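Local coordinates for protein ribonuclease (Nicotiana glutinosa, PDB 1IYB) that probably cleaves RNA as a plant ribonuclease of the T2 family and binds guanosine-5'-monophosphate in a pocket, at residues A[23-28]-A[166-171]; A[128-133]-A[150-155]; A[172-177]-A[201-206]. All coordinates share one frame; numbering follows the deposited sequence.

In the fold
From the N terminus, the chain passes strand 10-16 and helix 18-21 and reaches the loop 23-28. Interaction 1 joins this loop to residues 166-171, between strands 161-166 and 172-182, and so closes the longest loop of the three. Interaction 2 lies within that loop along the chain and closes a much shorter one, pairing helix 127-133 with helix 145-156. Interaction 3 follows in series and brings residues 201-206 back to strand 172-182. None of the three cross. Interaction 3 touches both others: Gln173 reaches Asp23 of interaction 1, while Leu174 and Phe205 meet Leu131 of interaction 2. Interactions 1 and 2 do not touch.

Interaction 1: residues A[23-28]-A[166-171]; sequences DTKQSC and VDESGN
Glu168 and Asp23 are joined through the backbone. Glu168 N donates to Asp23 O at 3.0 Å. The side chain of Glu168 then runs past the backbone of the loop 23-28. Glu168 CB is 3.9 Å from Asp23 O. Its CG sits anti to the carbonyl carbon of its own residue (chi1 -61°) and rests on two carbonyl oxygens, Asp23 O and Thr24 O. The distance from Glu168 CG to Thr24 O is 3.2 Å. CD passes the same Thr24 O. At the tip, Glu168 OE2 is 3.6 Å from Thr24 O, and OE1 lies a little farther from that oxygen. The carboxylate therefore ends beside a carbonyl oxygen. Lys25 NZ is 5.4 Å from Glu168 OE1, so the opposite charges are near but not in contact.

Nearby, Asp23 OD2 comes within 3.4 Å of Asp167 CB. The two carboxylate planes are turned 78° apart. One water lies within hydrogen-bonding distance of both Asp23 OD2 and Asp167 OD1. Asp23 OD2 also accepts from Gln173. Thr24 adds CG2, which packs against Val166 O. Its OG1 accepts from Gln26 N, an ST turn.

Residues 167-170 form a type I beta turn, the connection of a beta hairpin between strands 161-166 and 172-182. Asn171 N donates to Asp167 OD2 from above the carboxylate plane. The contact thus fastens the loop after helix 18-21 to the end of this hairpin, at the protein surface. Asp23 and Asp167 are near like charges, and Glu204 brings another acid close to Asp167. The Gln173 amide probably offsets the charge on Asp23, and a proton shared among these acids is possible.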
loop_
_atom_site.group_PDB
_atom_site.type_symbol
_atom_site.label_atom_id
_atom_site.label_comp_id
_atom_site.label_asym_id
_atom_site.label_seq_id
_atom_site.Cartn_x
_atom_site.Cartn_y
_atom_site.Cartn_z
ATOM N N ASP A 23 2.484 -11.864 21.777
ATOM C CA ASP A 23 2.396 -11.338 23.136
ATOM C C ASP A 23 1.993 -9.868 23.212
ATOM O O ASP A 23 2.328 -9.178 24.177
ATOM C CB ASP A 23 3.727 -11.553 23.862
ATOM C CG ASP A 23 4.845 -10.720 23.277
ATOM O OD1 ASP A 23 4.651 -10.163 22.179
ATOM O OD2 ASP A 23 5.917 -10.628 23.912
ATOM N N THR A 24 1.273 -9.391 22.203
ATOM C CA THR A 24 0.829 -8.003 22.189
ATOM C C THR A 24 -0.611 -7.935 22.685
ATOM O O THR A 24 -1.173 -8.942 23.121
ATOM C CB THR A 24 0.884 -7.400 20.773
ATOM O OG1 THR A 24 -0.159 -7.967 19.969
ATOM C CG2 THR A 24 2.232 -7.683 20.124
ATOM N N LYS A 25 -1.207 -6.748 22.618
ATOM C CA LYS A 25 -2.585 -6.570 23.057
ATOM C C LYS A 25 -3.559 -7.207 22.070
ATOM O O LYS A 25 -4.709 -7.481 22.413
ATOM C CB LYS A 25 -2.905 -5.081 23.215
ATOM C CG LYS A 25 -2.098 -4.388 24.300
ATOM C CD LYS A 25 -2.530 -2.940 24.476
ATOM C CE LYS A 25 -1.739 -2.257 25.581
ATOM N NZ LYS A 25 -1.896 -2.957 26.889
ATOM N N GLN A 26 -3.094 -7.436 20.845
ATOM C CA GLN A 26 -3.924 -8.049 19.813
ATOM C C GLN A 26 -3.828 -9.568 19.917
ATOM O O GLN A 26 -2.867 -10.101 20.472
ATOM C CB GLN A 26 -3.466 -7.608 18.423
ATOM C CG GLN A 26 -3.391 -6.106 18.234
ATOM C CD GLN A 26 -3.057 -5.723 16.806
ATOM O OE1 GLN A 26 -3.867 -5.903 15.896
ATOM N NE2 GLN A 26 -1.853 -5.199 16.600
ATOM N N SER A 27 -4.821 -10.261 19.376
ATOM C CA SER A 27 -4.833 -11.716 19.427
ATOM C C SER A 27 -4.038 -12.343 18.295
ATOM O O SER A 27 -3.885 -11.760 17.222
ATOM C CB SER A 27 -6.271 -12.238 19.365
ATOM O OG SER A 27 -6.857 -11.958 18.104
ATOM N N CYS A 28 -3.523 -13.537 18.560
ATOM C CA CYS A 28 -2.783 -14.316 17.577
ATOM C C CYS A 28 -3.385 -15.712 17.738
ATOM O O CYS A 28 -3.891 -16.045 18.810
ATOM C CB CYS A 28 -1.276 -14.328 17.892
ATOM S SG CYS A 28 -0.674 -15.775 18.830
ATOM N N VAL A 166 5.891 -3.737 20.300
ATOM C CA VAL A 166 5.731 -3.698 21.747
ATOM C C VAL A 166 4.819 -4.804 22.251
ATOM O O VAL A 166 3.823 -5.130 21.611
ATOM C CB VAL A 166 5.156 -2.337 22.193
ATOM C CG1 VAL A 166 5.084 -2.273 23.705
ATOM C CG2 VAL A 166 6.017 -1.206 21.650
ATOM N N ASP A 167 5.168 -5.383 23.396
ATOM C CA ASP A 167 4.352 -6.440 23.980
ATOM C C ASP A 167 3.270 -5.782 24.828
ATOM O O ASP A 167 3.090 -4.567 24.771
ATOM C CB ASP A 167 5.210 -7.382 24.835
ATOM C CG ASP A 167 5.774 -6.711 26.078
ATOM O OD1 ASP A 167 6.596 -7.350 26.768
ATOM O OD2 ASP A 167 5.396 -5.559 26.372
ATOM N N GLU A 168 2.549 -6.577 25.612
ATOM C CA GLU A 168 1.492 -6.029 26.452
ATOM C C GLU A 168 2.059 -5.187 27.591
ATOM O O GLU A 168 1.490 -4.156 27.951
ATOM C CB GLU A 168 0.628 -7.153 27.029
ATOM C CG GLU A 168 -0.083 -7.992 25.983
ATOM C CD GLU A 168 -1.138 -8.899 26.586
ATOM O OE1 GLU A 168 -2.134 -8.372 27.129
ATOM O OE2 GLU A 168 -0.973 -10.135 26.521
ATOM N N SER A 169 3.182 -5.625 28.152
ATOM C CA SER A 169 3.815 -4.912 29.259
ATOM C C SER A 169 4.489 -3.610 28.828
ATOM O O SER A 169 5.069 -2.901 29.652
ATOM C CB SER A 169 4.840 -5.817 29.948
ATOM O OG SER A 169 4.220 -6.971 30.493
ATOM N N GLY A 170 4.414 -3.301 27.537
ATOM C CA GLY A 170 5.009 -2.077 27.032
ATOM C C GLY A 170 6.485 -2.172 26.693
ATOM O O GLY A 170 7.095 -1.184 26.282
ATOM N N ASN A 171 7.064 -3.356 26.861
ATOM C CA ASN A 171 8.477 -3.557 26.568
ATOM C C ASN A 171 8.752 -3.662 25.071
ATOM O O ASN A 171 7.976 -4.265 24.327
ATOM C CB ASN A 171 8.990 -4.824 27.257
ATOM C CG ASN A 171 9.048 -4.689 28.768
ATOM O OD1 ASN A 171 9.487 -5.604 29.463
ATOM N ND2 ASN A 171 8.605 -3.547 29.280
HETATM O O HOH W 1 6.584 -10.646 26.840
#

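Interaction 2: residues A[128-133]-A[150-155]; sequences LEILQG and NAIRSA
Ile130 points toward helix 145-156 and meets Ala151, Ile152 and Ala155. Its CG2 branch does most of the touching. This methyl is anti to the backbone N of Ile130, while CG1 lies beside that N (chi1 -70°). CG2 fits over the backbone of the second helix. Ile130 CG2 is 3.6 Å from Ala151 O and 3.9 Å from Ile152 CA. Ala155 CB, one turn on from Ala151, comes within 3.6 Å of Ile130 CG2. Ala155 CB also meets CG1 and CD1 of Ile130, so both branches of the isoleucine pack on this one methyl.

Leu131 takes the neighbouring place. Its CB does not point directly at the other helix, but CD2 turns toward it. Leu131 CD2 is 4.2 Å from Ala151 CB and equally far from Ile152 CG1. The side chains of Leu131 and Ile152 cross obliquely. Ile152 CG1 touches two methyls, Ile130 CG2 and Leu131 CD2.

This is an apolar crossing of two helices of the T2 ribonuclease fold. The axes of the two short segments come within 9.1 Å at an angle of 110°. Ala151 and Ala155 have only CB methyls as side chains on this side. An alanine in place of Ile130 would probably open a gap against Ala155 CB and leave the backbone at Ala151 and Ile152 without its apolar cover.

The contact is partly buried. Leu131 and Ile152 form its inner side, and Ala155 is at the exposed edge. Ile130 also touches Ile156, and Leu131 touches Ile148, both on helix 145-156. Inward, Leu131 CD1 reaches Phe205 and Leu174, and Ile152 CD1 meets Ile177 of strand 172-182.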
loop_
_atom_site.group_PDB
_atom_site.type_symbol
_atom_site.label_atom_id
_atom_site.label_comp_id
_atom_site.label_asym_id
_atom_site.label_seq_id
_atom_site.Cartn_x
_atom_site.Cartn_y
_atom_site.Cartn_z
ATOM N N LEU A 128 17.507 -18.322 14.802
ATOM C CA LEU A 128 17.494 -18.815 16.172
ATOM C C LEU A 128 18.844 -19.431 16.515
ATOM O O LEU A 128 19.413 -19.146 17.568
ATOM C CB LEU A 128 16.391 -19.855 16.371
ATOM C CG LEU A 128 16.304 -20.432 17.791
ATOM C CD1 LEU A 128 15.878 -19.343 18.760
ATOM C CD2 LEU A 128 15.318 -21.589 17.821
ATOM N N GLU A 129 19.365 -20.269 15.624
ATOM C CA GLU A 129 20.651 -20.911 15.872
ATOM C C GLU A 129 21.811 -19.927 15.895
ATOM O O GLU A 129 22.745 -20.084 16.678
ATOM C CB GLU A 129 20.910 -22.013 14.846
ATOM C CG GLU A 129 20.064 -23.257 15.095
ATOM C CD GLU A 129 20.455 -24.418 14.206
ATOM O OE1 GLU A 129 20.310 -24.297 12.975
ATOM O OE2 GLU A 129 20.908 -25.455 14.738
ATOM N N ILE A 130 21.757 -18.917 15.036
ATOM C CA ILE A 130 22.806 -17.909 14.997
ATOM C C ILE A 130 22.812 -17.146 16.317
ATOM O O ILE A 130 23.860 -16.958 16.936
ATOM C CB ILE A 130 22.578 -16.897 13.849
ATOM C CG1 ILE A 130 22.823 -17.570 12.498
ATOM C CG2 ILE A 130 23.488 -15.684 14.030
ATOM C CD1 ILE A 130 22.362 -16.738 11.318
ATOM N N LEU A 131 21.633 -16.720 16.756
ATOM C CA LEU A 131 21.533 -15.961 17.989
ATOM C C LEU A 131 21.890 -16.782 19.218
ATOM O O LEU A 131 22.643 -16.320 20.075
ATOM C CB LEU A 131 20.132 -15.353 18.120
ATOM C CG LEU A 131 19.873 -14.255 17.075
ATOM C CD1 LEU A 131 18.432 -13.774 17.153
ATOM C CD2 LEU A 131 20.841 -13.098 17.297
ATOM N N GLN A 132 21.379 -18.005 19.308
ATOM C CA GLN A 132 21.699 -18.817 20.473
ATOM C C GLN A 132 23.178 -19.191 20.478
ATOM O O GLN A 132 23.762 -19.421 21.541
ATOM C CB GLN A 132 20.791 -20.053 20.524
ATOM C CG GLN A 132 19.326 -19.676 20.770
ATOM C CD GLN A 132 18.455 -20.839 21.214
ATOM O OE1 GLN A 132 18.184 -21.762 20.446
ATOM N NE2 GLN A 132 18.013 -20.800 22.467
ATOM N N GLY A 133 23.791 -19.215 19.298
ATOM C CA GLY A 133 25.204 -19.532 19.207
ATOM C C GLY A 133 26.045 -18.435 19.837
ATOM O O GLY A 133 27.207 -18.650 20.193
ATOM N N ASN A 150 25.315 -7.670 15.302
ATOM C CA ASN A 150 26.660 -8.187 15.094
ATOM C C ASN A 150 26.787 -9.703 15.143
ATOM O O ASN A 150 27.641 -10.273 14.465
ATOM C CB ASN A 150 27.629 -7.518 16.072
ATOM C CG ASN A 150 27.744 -6.020 15.832
ATOM O OD1 ASN A 150 27.570 -5.550 14.704
ATOM N ND2 ASN A 150 28.048 -5.266 16.881
ATOM N N ALA A 151 25.940 -10.361 15.927
ATOM C CA ALA A 151 25.975 -11.814 15.997
ATOM C C ALA A 151 25.588 -12.342 14.616
ATOM O O ALA A 151 26.183 -13.287 14.104
ATOM C CB ALA A 151 24.993 -12.315 17.048
ATOM N N ILE A 152 24.586 -11.710 14.013
ATOM C CA ILE A 152 24.125 -12.116 12.692
ATOM C C ILE A 152 25.148 -11.767 11.612
ATOM O O ILE A 152 25.421 -12.574 10.725
ATOM C CB ILE A 152 22.764 -11.464 12.377
ATOM C CG1 ILE A 152 21.710 -12.016 13.345
ATOM C CG2 ILE A 152 22.370 -11.732 10.928
ATOM C CD1 ILE A 152 20.419 -11.230 13.358
ATOM N N ARG A 153 25.727 -10.574 11.698
ATOM C CA ARG A 153 26.719 -10.159 10.714
ATOM C C ARG A 153 27.923 -11.099 10.712
ATOM O O ARG A 153 28.422 -11.477 9.655
ATOM C CB ARG A 153 27.183 -8.729 10.991
ATOM C CG ARG A 153 28.155 -8.208 9.946
ATOM C CD ARG A 153 28.576 -6.782 10.241
ATOM N NE ARG A 153 29.287 -6.670 11.510
ATOM C CZ ARG A 153 29.779 -5.533 11.990
ATOM N NH1 ARG A 153 29.638 -4.404 11.303
ATOM N NH2 ARG A 153 30.411 -5.522 13.157
ATOM N N SER A 154 28.392 -11.477 11.897
ATOM C CA SER A 154 29.537 -12.373 11.993
ATOM C C SER A 154 29.227 -13.741 11.393
ATOM O O SER A 154 30.110 -14.405 10.847
ATOM C CB SER A 154 29.958 -12.549 13.455
ATOM O OG SER A 154 30.402 -11.325 14.008
ATOM N N ALA A 155 27.969 -14.154 11.492
ATOM C CA ALA A 155 27.551 -15.453 10.984
ATOM C C ALA A 155 27.324 -15.527 9.479
ATOM O O ALA A 155 27.857 -16.415 8.816
ATOM C CB ALA A 155 26.291 -15.912 11.717
#

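Interaction 3: residues A[172-177]-A[201-206]; sequences SQLYQI and SSIEFP
Gln173 CG sits between its own backbone N and carbonyl carbon (chi1 57°), and the chain is extended beyond it. Glu204 CG is anti to its backbone N, and its chain is extended too. The two side chains, Gln173 and Glu204, lie side by side and point the same way, with amide and carboxylate planes 34° apart. Gln173 NE2 makes a weak hydrogen bond to Glu204 OE1 at 3.3 Å. The stronger partner of NE2 is Asp23, so this amide serves two carboxylates. Gln173 OE1 accepts from Asn165, which further fixes the rotation of the amide. Pro206 CG packs 3.4 Å from Gln173 NE2, and the two side chains cross at about a right angle.

The backbones meet in a single beta bridge, Gln173 with Glu204. Glu204 N donates to Ser172 O at 3.0 Å. Leu174 N donates to Glu204 O at 2.8 Å. The short strand segments make an angle of 71°, so they do not run on as a regular ladder.

Leu174 carries the apolar side. Leu174 CD2 lies over one face of the Phe205 ring, 4.0 Å from the ring centroid, in a CH-pi contact. Leu174 CB is 3.9 Å from Ile203 CD1. Ile203 CG2 packs against Ser172 OG.

Tyr175 and Gln176 both face Glu163 in a classic beta bulge, and Tyr175 lines the guanosine-5'-monophosphate pocket. The bridge fastens residues 201-206 to strand 172-182, which lies between strands 10-16 and 161-166 in the antiparallel sheet. Strand 202-204 also pairs antiparallel with strand 142-144. Gln173 and Pro206 touch Ser20 of helix 18-21, and Ile203 and Leu174 rest on strand 161-166.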
loop_
_atom_site.group_PDB
_atom_site.type_symbol
_atom_site.label_atom_id
_atom_site.label_comp_id
_atom_site.label_asym_id
_atom_site.label_seq_id
_atom_site.Cartn_x
_atom_site.Cartn_y
_atom_site.Cartn_z
ATOM N N SER A 172 9.856 -3.059 24.641
ATOM C CA SER A 172 10.272 -3.103 23.246
ATOM C C SER A 172 10.866 -4.493 23.056
ATOM O O SER A 172 11.632 -4.964 23.899
ATOM C CB SER A 172 11.330 -2.032 22.977
ATOM O OG SER A 172 11.738 -2.043 21.622
ATOM N N GLN A 173 10.525 -5.153 21.955
ATOM C CA GLN A 173 11.010 -6.505 21.727
ATOM C C GLN A 173 11.416 -6.807 20.289
ATOM O O GLN A 173 10.920 -6.187 19.343
ATOM C CB GLN A 173 9.930 -7.498 22.157
ATOM C CG GLN A 173 8.614 -7.276 21.432
ATOM C CD GLN A 173 7.504 -8.197 21.901
ATOM O OE1 GLN A 173 6.436 -8.246 21.291
ATOM N NE2 GLN A 173 7.742 -8.921 22.987
ATOM N N LEU A 174 12.323 -7.768 20.144
ATOM C CA LEU A 174 12.807 -8.205 18.835
ATOM C C LEU A 174 11.626 -8.833 18.102
ATOM O O LEU A 174 11.117 -9.872 18.519
ATOM C CB LEU A 174 13.916 -9.244 19.013
ATOM C CG LEU A 174 14.523 -9.868 17.754
ATOM C CD1 LEU A 174 15.133 -8.783 16.890
ATOM C CD2 LEU A 174 15.572 -10.897 18.148
ATOM N N TYR A 175 11.209 -8.216 17.002
ATOM C CA TYR A 175 10.060 -8.703 16.247
ATOM C C TYR A 175 10.396 -9.309 14.880
ATOM O O TYR A 175 10.075 -10.469 14.622
ATOM C CB TYR A 175 9.056 -7.553 16.119
ATOM C CG TYR A 175 7.842 -7.830 15.271
ATOM C CD1 TYR A 175 7.173 -9.050 15.344
ATOM C CD2 TYR A 175 7.342 -6.854 14.412
ATOM C CE1 TYR A 175 6.033 -9.288 14.580
ATOM C CE2 TYR A 175 6.208 -7.081 13.649
ATOM C CZ TYR A 175 5.559 -8.299 13.737
ATOM O OH TYR A 175 4.435 -8.527 12.978
ATOM N N GLN A 176 11.028 -8.542 13.998
ATOM C CA GLN A 176 11.381 -9.075 12.685
ATOM C C GLN A 176 12.822 -8.756 12.320
ATOM O O GLN A 176 13.391 -7.767 12.789
ATOM C CB GLN A 176 10.449 -8.520 11.599
ATOM C CG GLN A 176 8.969 -8.711 11.891
ATOM C CD GLN A 176 8.108 -8.567 10.656
ATOM O OE1 GLN A 176 7.792 -9.551 9.994
ATOM N NE2 GLN A 176 7.733 -7.335 10.332
ATOM N N ILE A 177 13.410 -9.605 11.486
ATOM C CA ILE A 177 14.783 -9.428 11.042
ATOM C C ILE A 177 14.813 -9.444 9.519
ATOM O O ILE A 177 14.267 -10.351 8.888
ATOM C CB ILE A 177 15.689 -10.532 11.624
ATOM C CG1 ILE A 177 15.767 -10.356 13.144
ATOM C CG2 ILE A 177 17.087 -10.472 10.998
ATOM C CD1 ILE A 177 16.651 -11.360 13.848
ATOM N N SER A 201 17.745 0.803 22.688
ATOM C CA SER A 201 19.130 0.345 22.745
ATOM C C SER A 201 19.192 -1.112 23.210
ATOM O O SER A 201 20.060 -1.875 22.781
ATOM C CB SER A 201 19.942 1.234 23.692
ATOM O OG SER A 201 19.369 1.252 24.989
ATOM N N SER A 202 18.274 -1.483 24.098
ATOM C CA SER A 202 18.194 -2.847 24.608
ATOM C C SER A 202 16.761 -3.326 24.401
ATOM O O SER A 202 15.808 -2.597 24.696
ATOM C CB SER A 202 18.553 -2.897 26.097
ATOM O OG SER A 202 17.598 -2.202 26.877
ATOM N N ILE A 203 16.610 -4.545 23.895
ATOM C CA ILE A 203 15.288 -5.100 23.627
ATOM C C ILE A 203 15.095 -6.521 24.137
ATOM O O ILE A 203 16.050 -7.288 24.263
ATOM C CB ILE A 203 14.982 -5.084 22.113
ATOM C CG1 ILE A 203 16.031 -5.907 21.361
ATOM C CG2 ILE A 203 14.953 -3.649 21.605
ATOM C CD1 ILE A 203 15.818 -5.962 19.850
ATOM N N GLU A 204 13.843 -6.867 24.416
ATOM C CA GLU A 204 13.503 -8.195 24.910
ATOM C C GLU A 204 13.381 -9.215 23.783
ATOM O O GLU A 204 12.976 -8.881 22.671
ATOM C CB GLU A 204 12.176 -8.150 25.678
ATOM C CG GLU A 204 11.613 -9.533 25.986
ATOM C CD GLU A 204 10.182 -9.502 26.493
ATOM O OE1 GLU A 204 9.334 -8.826 25.868
ATOM O OE2 GLU A 204 9.902 -10.169 27.511
ATOM N N PHE A 205 13.743 -10.457 24.083
ATOM C CA PHE A 205 13.643 -11.566 23.136
ATOM C C PHE A 205 12.732 -12.527 23.902
ATOM O O PHE A 205 13.202 -13.441 24.581
ATOM C CB PHE A 205 15.030 -12.181 22.893
ATOM C CG PHE A 205 15.092 -13.149 21.729
ATOM C CD1 PHE A 205 14.013 -13.310 20.862
ATOM C CD2 PHE A 205 16.248 -13.887 21.495
ATOM C CE1 PHE A 205 14.089 -14.195 19.778
ATOM C CE2 PHE A 205 16.338 -14.773 20.418
ATOM C CZ PHE A 205 15.254 -14.926 19.558
ATOM N N PRO A 206 11.408 -12.320 23.802
ATOM C CA PRO A 206 10.403 -13.141 24.488
ATOM C C PRO A 206 10.359 -14.618 24.140
ATOM O O PRO A 206 10.616 -15.018 23.009
ATOM C CB PRO A 206 9.094 -12.432 24.148
ATOM C CG PRO A 206 9.346 -11.933 22.773
ATOM C CD PRO A 206 10.755 -11.369 22.883
#